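Local coordinates for Serine/threonine protein phosphatase Stp1 (PDB 2PK0) that removes phosphate groups from serine and threonine residues of proteins as a magnesium-binding, probably metal-dependent, phosphatase of the PP2C family, at residues Gln22-Gln27 and Thr56-Gly61. Numbering follows the deposited sequence.
Sequences QDFINQ and TVTDLG
With CG1 anti to its backbone N (chi1 171°), Val57 sends that methyl between Phe24 and Asn26, while CG2 turns anti to the carbonyl carbon. This is helix-on-sheet packing in the PP2C beta-sandwich: helix 48-64 lies over the outermost strand 23-29 of one sheet. The axes of strand 23-27 and helix 56-61 run 24° from parallel and come within 8.6 Å. Phe24 and Asn26, two residues apart on the strand, both point toward the helix, whereas Ile25 between them points away from it, and its side chain touches Leu10 of strand 6-13 in the facing sheet. Val57 CG1 meets the Phe24 ring at its edge, in the ring plane, 3.7 Å from CD2, an apolar contact. The valine also touches Ile38 and Ala40, so this buried side chain lies against both strands 23-29 and 35-43. Thr58 OG1 lies oblique to the ring, 4.3 Å from Phe24 CE2, and is hydrogen-bonded to Glu54 O one turn earlier. No hydrogen bond joins the segments. Asn26 offers its aliphatic CB, 3.7 Å from Val57 CG1, and its OD1 accepts Gln27 N at 2.9 Å, a bent bond (136° at the hydrogen) with the donor above the carbonyl plane.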
loop_
_atom_site.group_PDB
_atom_site.type_symbol
_atom_site.label_atom_id
_atom_site.label_comp_id
_atom_site.label_asym_id
_atom_site.label_seq_id
_atom_site.Cartn_x
_atom_site.Cartn_y
_atom_site.Cartn_z
ATOM N N GLN A 22 11.635 3.751 -6.462
ATOM C CA GLN A 22 11.884 2.908 -5.290
ATOM C C GLN A 22 10.592 2.274 -4.739
ATOM O O GLN A 22 10.573 1.747 -3.622
ATOM C CB GLN A 22 12.610 3.691 -4.188
ATOM C CG GLN A 22 13.852 4.453 -4.646
ATOM C CD GLN A 22 14.576 5.120 -3.488
ATOM O OE1 GLN A 22 14.009 5.963 -2.770
ATOM N NE2 GLN A 22 15.841 4.742 -3.295
ATOM N N ASP A 23 9.509 2.347 -5.512
ATOM C CA ASP A 23 8.301 1.618 -5.160
ATOM C C ASP A 23 8.429 0.210 -5.731
ATOM O O ASP A 23 9.067 0.040 -6.780
ATOM C CB ASP A 23 7.061 2.263 -5.776
ATOM C CG ASP A 23 6.600 3.534 -5.054
ATOM O OD1 ASP A 23 7.122 3.881 -3.974
ATOM O OD2 ASP A 23 5.681 4.191 -5.597
ATOM N N PHE A 24 7.830 -0.781 -5.062
ATOM C CA PHE A 24 7.659 -2.123 -5.651
ATOM C C PHE A 24 6.242 -2.668 -5.441
ATOM O O PHE A 24 5.657 -2.468 -4.389
ATOM C CB PHE A 24 8.693 -3.118 -5.099
ATOM C CG PHE A 24 9.105 -4.190 -6.094
ATOM C CD1 PHE A 24 9.957 -3.891 -7.152
ATOM C CD2 PHE A 24 8.649 -5.488 -5.970
ATOM C CE1 PHE A 24 10.342 -4.878 -8.074
ATOM C CE2 PHE A 24 9.027 -6.473 -6.876
ATOM C CZ PHE A 24 9.874 -6.168 -7.930
ATOM N N ILE A 25 5.695 -3.346 -6.447
ATOM C CA ILE A 25 4.362 -3.970 -6.343
ATOM C C ILE A 25 4.287 -5.345 -7.052
ATOM O O ILE A 25 4.899 -5.543 -8.119
ATOM C CB ILE A 25 3.263 -3.024 -6.865
ATOM C CG1 ILE A 25 1.887 -3.390 -6.302
ATOM C CG2 ILE A 25 3.232 -2.983 -8.374
ATOM C CD1 ILE A 25 0.784 -2.474 -6.815
ATOM N N ASN A 26 3.580 -6.297 -6.433
ATOM C CA ASN A 26 3.391 -7.613 -7.008
ATOM C C ASN A 26 2.195 -8.333 -6.374
ATOM O O ASN A 26 1.705 -7.942 -5.305
ATOM C CB ASN A 26 4.655 -8.457 -6.865
ATOM C CG ASN A 26 4.896 -9.377 -8.064
ATOM O OD1 ASN A 26 3.994 -9.629 -8.857
ATOM N ND2 ASN A 26 6.122 -9.885 -8.190
ATOM N N GLN A 27 1.715 -9.375 -7.051
ATOM C CA GLN A 27 0.681 -10.228 -6.505
ATOM C C GLN A 27 1.171 -11.671 -6.443
ATOM O O GLN A 27 2.125 -12.036 -7.125
ATOM C CB GLN A 27 -0.609 -10.117 -7.307
ATOM C CG GLN A 27 -0.523 -10.656 -8.718
ATOM C CD GLN A 27 -1.844 -10.487 -9.488
ATOM O OE1 GLN A 27 -2.897 -10.927 -9.033
ATOM N NE2 GLN A 27 -1.780 -9.846 -10.650
ATOM N N THR A 56 11.219 -6.921 0.627
ATOM C CA THR A 56 9.996 -7.150 1.381
ATOM C C THR A 56 8.954 -7.863 0.536
ATOM O O THR A 56 8.510 -8.935 0.901
ATOM C CB THR A 56 9.408 -5.822 1.857
ATOM O OG1 THR A 56 10.371 -5.137 2.665
ATOM C CG2 THR A 56 8.119 -6.035 2.648
ATOM N N VAL A 57 8.602 -7.273 -0.601
ATOM C CA VAL A 57 7.631 -7.848 -1.526
ATOM C C VAL A 57 8.009 -9.252 -2.033
ATOM O O VAL A 57 7.185 -10.152 -1.988
ATOM C CB VAL A 57 7.342 -6.870 -2.731
ATOM C CG1 VAL A 57 6.501 -7.541 -3.820
ATOM C CG2 VAL A 57 6.667 -5.575 -2.245
ATOM N N THR A 58 9.251 -9.442 -2.479
ATOM C CA THR A 58 9.695 -10.752 -2.982
ATOM C C THR A 58 9.751 -11.828 -1.875
ATOM O O THR A 58 9.174 -12.878 -2.051
ATOM C CB THR A 58 11.041 -10.670 -3.782
ATOM O OG1 THR A 58 10.939 -9.661 -4.786
ATOM C CG2 THR A 58 11.383 -11.983 -4.482
ATOM N N ASP A 59 10.390 -11.534 -0.739
ATOM C CA ASP A 59 10.491 -12.468 0.401
ATOM C C ASP A 59 9.151 -12.910 0.999
ATOM O O ASP A 59 8.928 -14.111 1.222
ATOM C CB ASP A 59 11.342 -11.880 1.533
ATOM C CG ASP A 59 12.831 -11.854 1.211
ATOM O OD1 ASP A 59 13.238 -12.327 0.121
ATOM O OD2 ASP A 59 13.602 -11.352 2.065
ATOM N N LEU A 60 8.283 -11.937 1.271
ATOM C CA LEU A 60 6.971 -12.214 1.828
ATOM C C LEU A 60 6.136 -13.046 0.882
ATOM O O LEU A 60 5.511 -14.013 1.302
ATOM C CB LEU A 60 6.221 -10.920 2.129
ATOM C CG LEU A 60 6.137 -10.457 3.584
ATOM C CD1 LEU A 60 7.498 -10.145 4.158
ATOM C CD2 LEU A 60 5.271 -9.235 3.615
ATOM N N GLY A 61 6.156 -12.669 -0.398
ATOM C CA GLY A 61 5.309 -13.286 -1.395
ATOM C C GLY A 61 5.749 -14.674 -1.775
ATOM O O GLY A 61 4.929 -15.561 -2.059
#